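Local coordinates for ASCH domain-containing protein (Pyrococcus horikoshii, PDB 2Z0T), which is of unknown function but, as an ASCH-domain protein of the PUA-like superfamily, probably binds RNA, at residues Ser58-Met63 against Gln88-Glu93. Sequence-based numbering, arbitrary orientation.
Sequences SSFKEM and QFYDEE
F60 and Y90 meet ring to ring where the start of helix 60-67 faces the loop leading into helix 92-98, in the ASCH domain, a PUA-like fold with helices packed about a mixed beta-sheet. The touch is narrow: CZ at the far end of the F60 ring comes 3.3 Å from CD2 on one side of Y90. The side chains cross at about a right angle and the planes are only 15° apart, yet the centroids lie 5.5 Å from each other and neither ring covers the other's face, so the pair abuts rim to rim and is no stack. The first bonds of both side chains point toward the opposite segment, and CG anti to the carbonyl carbon (chi1 -73° in F60) sets each ring beside its backbone N; F60 CE2 lies 4.0 Å from Y90 CB. The F60 ring also stacks with Y86, while both aromatics contact L26 of strand 22-26. Replacing F60 with alanine removes the ring, which would probably leave Y90 CD2 without its neighbour and Y86 without its stacking partner. Each segment begins its helix with a side-chain cap: D91 OD2 accepts from R94 N, and S59 OG from E62 N at 3.2 Å, nearly straight at 170°. F60 N donates a hydrogen bond to E95 OE2, linking the two helices. F89 CB sits 3.5 Å above the Y90 ring plane, over its centre.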
loop_
_atom_site.group_PDB
_atom_site.type_symbol
_atom_site.label_atom_id
_atom_site.label_comp_id
_atom_site.label_asym_id
_atom_site.label_seq_id
_atom_site.Cartn_x
_atom_site.Cartn_y
_atom_site.Cartn_z
ATOM N N SER A 58 -6.154 9.099 -8.003
ATOM C CA SER A 58 -6.574 8.629 -9.313
ATOM C C SER A 58 -5.499 7.751 -9.952
ATOM O O SER A 58 -5.779 7.018 -10.899
ATOM C CB SER A 58 -6.872 9.818 -10.233
ATOM O OG SER A 58 -5.682 10.520 -10.541
ATOM N N SER A 59 -4.275 7.819 -9.433
ATOM C CA SER A 59 -3.177 7.035 -9.994
ATOM C C SER A 59 -2.051 6.771 -9.003
ATOM O O SER A 59 -1.950 7.426 -7.964
ATOM C CB SER A 59 -2.593 7.755 -11.212
ATOM O OG SER A 59 -1.888 8.922 -10.817
ATOM N N PHE A 60 -1.196 5.809 -9.341
ATOM C CA PHE A 60 -0.060 5.477 -8.495
ATOM C C PHE A 60 0.928 6.637 -8.494
ATOM O O PHE A 60 1.555 6.928 -7.481
ATOM C CB PHE A 60 0.617 4.198 -9.000
ATOM C CG PHE A 60 -0.177 2.950 -8.723
ATOM C CD1 PHE A 60 -0.397 2.532 -7.412
ATOM C CD2 PHE A 60 -0.729 2.211 -9.763
ATOM C CE1 PHE A 60 -1.161 1.395 -7.141
ATOM C CE2 PHE A 60 -1.496 1.074 -9.505
ATOM C CZ PHE A 60 -1.713 0.666 -8.189
ATOM N N LYS A 61 1.059 7.299 -9.639
ATOM C CA LYS A 61 1.957 8.441 -9.758
ATOM C C LYS A 61 1.575 9.524 -8.743
ATOM O O LYS A 61 2.418 9.990 -7.976
ATOM C CB LYS A 61 1.891 9.007 -11.180
ATOM C CG LYS A 61 2.722 10.264 -11.415
ATOM C CD LYS A 61 2.640 10.692 -12.875
ATOM C CE LYS A 61 3.377 12.000 -13.131
ATOM N NZ LYS A 61 2.722 13.157 -12.454
ATOM N N GLU A 62 0.306 9.914 -8.737
ATOM C CA GLU A 62 -0.168 10.942 -7.813
ATOM C C GLU A 62 -0.061 10.505 -6.358
ATOM O O GLU A 62 0.305 11.298 -5.491
ATOM C CB GLU A 62 -1.612 11.324 -8.141
ATOM C CG GLU A 62 -1.736 12.084 -9.450
ATOM C CD GLU A 62 -3.148 12.543 -9.728
ATOM O OE1 GLU A 62 -3.707 13.287 -8.894
ATOM O OE2 GLU A 62 -3.697 12.163 -10.784
ATOM N N MET A 63 -0.377 9.242 -6.091
ATOM C CA MET A 63 -0.285 8.716 -4.737
ATOM C C MET A 63 1.161 8.816 -4.246
ATOM O O MET A 63 1.415 9.281 -3.137
ATOM C CB MET A 63 -0.763 7.256 -4.704
ATOM C CG MET A 63 -0.772 6.615 -3.316
ATOM S SD MET A 63 0.806 5.856 -2.866
ATOM C CE MET A 63 0.768 4.420 -3.941
ATOM N N GLN A 88 3.860 -4.008 -12.287
ATOM C CA GLN A 88 4.129 -5.439 -12.284
ATOM C C GLN A 88 2.959 -6.169 -11.633
ATOM O O GLN A 88 2.721 -7.348 -11.900
ATOM C CB GLN A 88 5.421 -5.731 -11.516
ATOM C CG GLN A 88 6.621 -4.945 -12.021
ATOM C CD GLN A 88 6.798 -5.055 -13.525
ATOM O OE1 GLN A 88 6.940 -6.153 -14.068
ATOM N NE2 GLN A 88 6.788 -3.913 -14.208
ATOM N N PHE A 89 2.222 -5.452 -10.788
ATOM C CA PHE A 89 1.074 -6.017 -10.082
ATOM C C PHE A 89 -0.265 -5.601 -10.677
ATOM O O PHE A 89 -1.191 -6.407 -10.768
ATOM C CB PHE A 89 1.060 -5.562 -8.617
ATOM C CG PHE A 89 2.285 -5.931 -7.840
ATOM C CD1 PHE A 89 2.595 -7.263 -7.588
ATOM C CD2 PHE A 89 3.109 -4.939 -7.317
ATOM C CE1 PHE A 89 3.708 -7.602 -6.824
ATOM C CE2 PHE A 89 4.223 -5.266 -6.553
ATOM C CZ PHE A 89 4.523 -6.600 -6.305
ATOM N N TYR A 90 -0.364 -4.334 -11.071
ATOM C CA TYR A 90 -1.617 -3.791 -11.578
ATOM C C TYR A 90 -1.532 -3.128 -12.945
ATOM O O TYR A 90 -0.697 -2.251 -13.169
ATOM C CB TYR A 90 -2.150 -2.773 -10.568
ATOM C CG TYR A 90 -1.989 -3.211 -9.128
ATOM C CD1 TYR A 90 -2.711 -4.291 -8.625
ATOM C CD2 TYR A 90 -1.103 -2.555 -8.271
ATOM C CE1 TYR A 90 -2.559 -4.710 -7.306
ATOM C CE2 TYR A 90 -0.943 -2.967 -6.944
ATOM C CZ TYR A 90 -1.673 -4.046 -6.473
ATOM O OH TYR A 90 -1.504 -4.481 -5.177
ATOM N N ASP A 91 -2.425 -3.531 -13.843
ATOM C CA ASP A 91 -2.457 -2.966 -15.188
ATOM C C ASP A 91 -3.141 -1.605 -15.188
ATOM O O ASP A 91 -3.905 -1.274 -14.278
ATOM C CB ASP A 91 -3.192 -3.897 -16.153
ATOM C CG ASP A 91 -4.571 -4.269 -15.664
ATOM O OD1 ASP A 91 -4.680 -5.246 -14.896
ATOM O OD2 ASP A 91 -5.544 -3.578 -16.035
ATOM N N GLU A 92 -2.871 -0.832 -16.232
ATOM C CA GLU A 92 -3.429 0.504 -16.376
ATOM C C GLU A 92 -4.956 0.540 -16.424
ATOM O O GLU A 92 -5.571 1.478 -15.918
ATOM C CB GLU A 92 -2.848 1.159 -17.627
ATOM C CG GLU A 92 -1.327 1.157 -17.643
ATOM C CD GLU A 92 -0.756 1.600 -18.975
ATOM O OE1 GLU A 92 -0.854 2.801 -19.300
ATOM O OE2 GLU A 92 -0.214 0.739 -19.699
ATOM N N GLU A 93 -5.579 -0.467 -17.028
ATOM C CA GLU A 93 -7.037 -0.485 -17.095
ATOM C C GLU A 93 -7.655 -0.542 -15.699
ATOM O O GLU A 93 -8.630 0.157 -15.415
ATOM C CB GLU A 93 -7.527 -1.667 -17.932
ATOM C CG GLU A 93 -7.395 -1.453 -19.432
ATOM C CD GLU A 93 -8.206 -0.264 -19.924
ATOM O OE1 GLU A 93 -9.426 -0.224 -19.655
ATOM O OE2 GLU A 93 -7.626 0.627 -20.580
#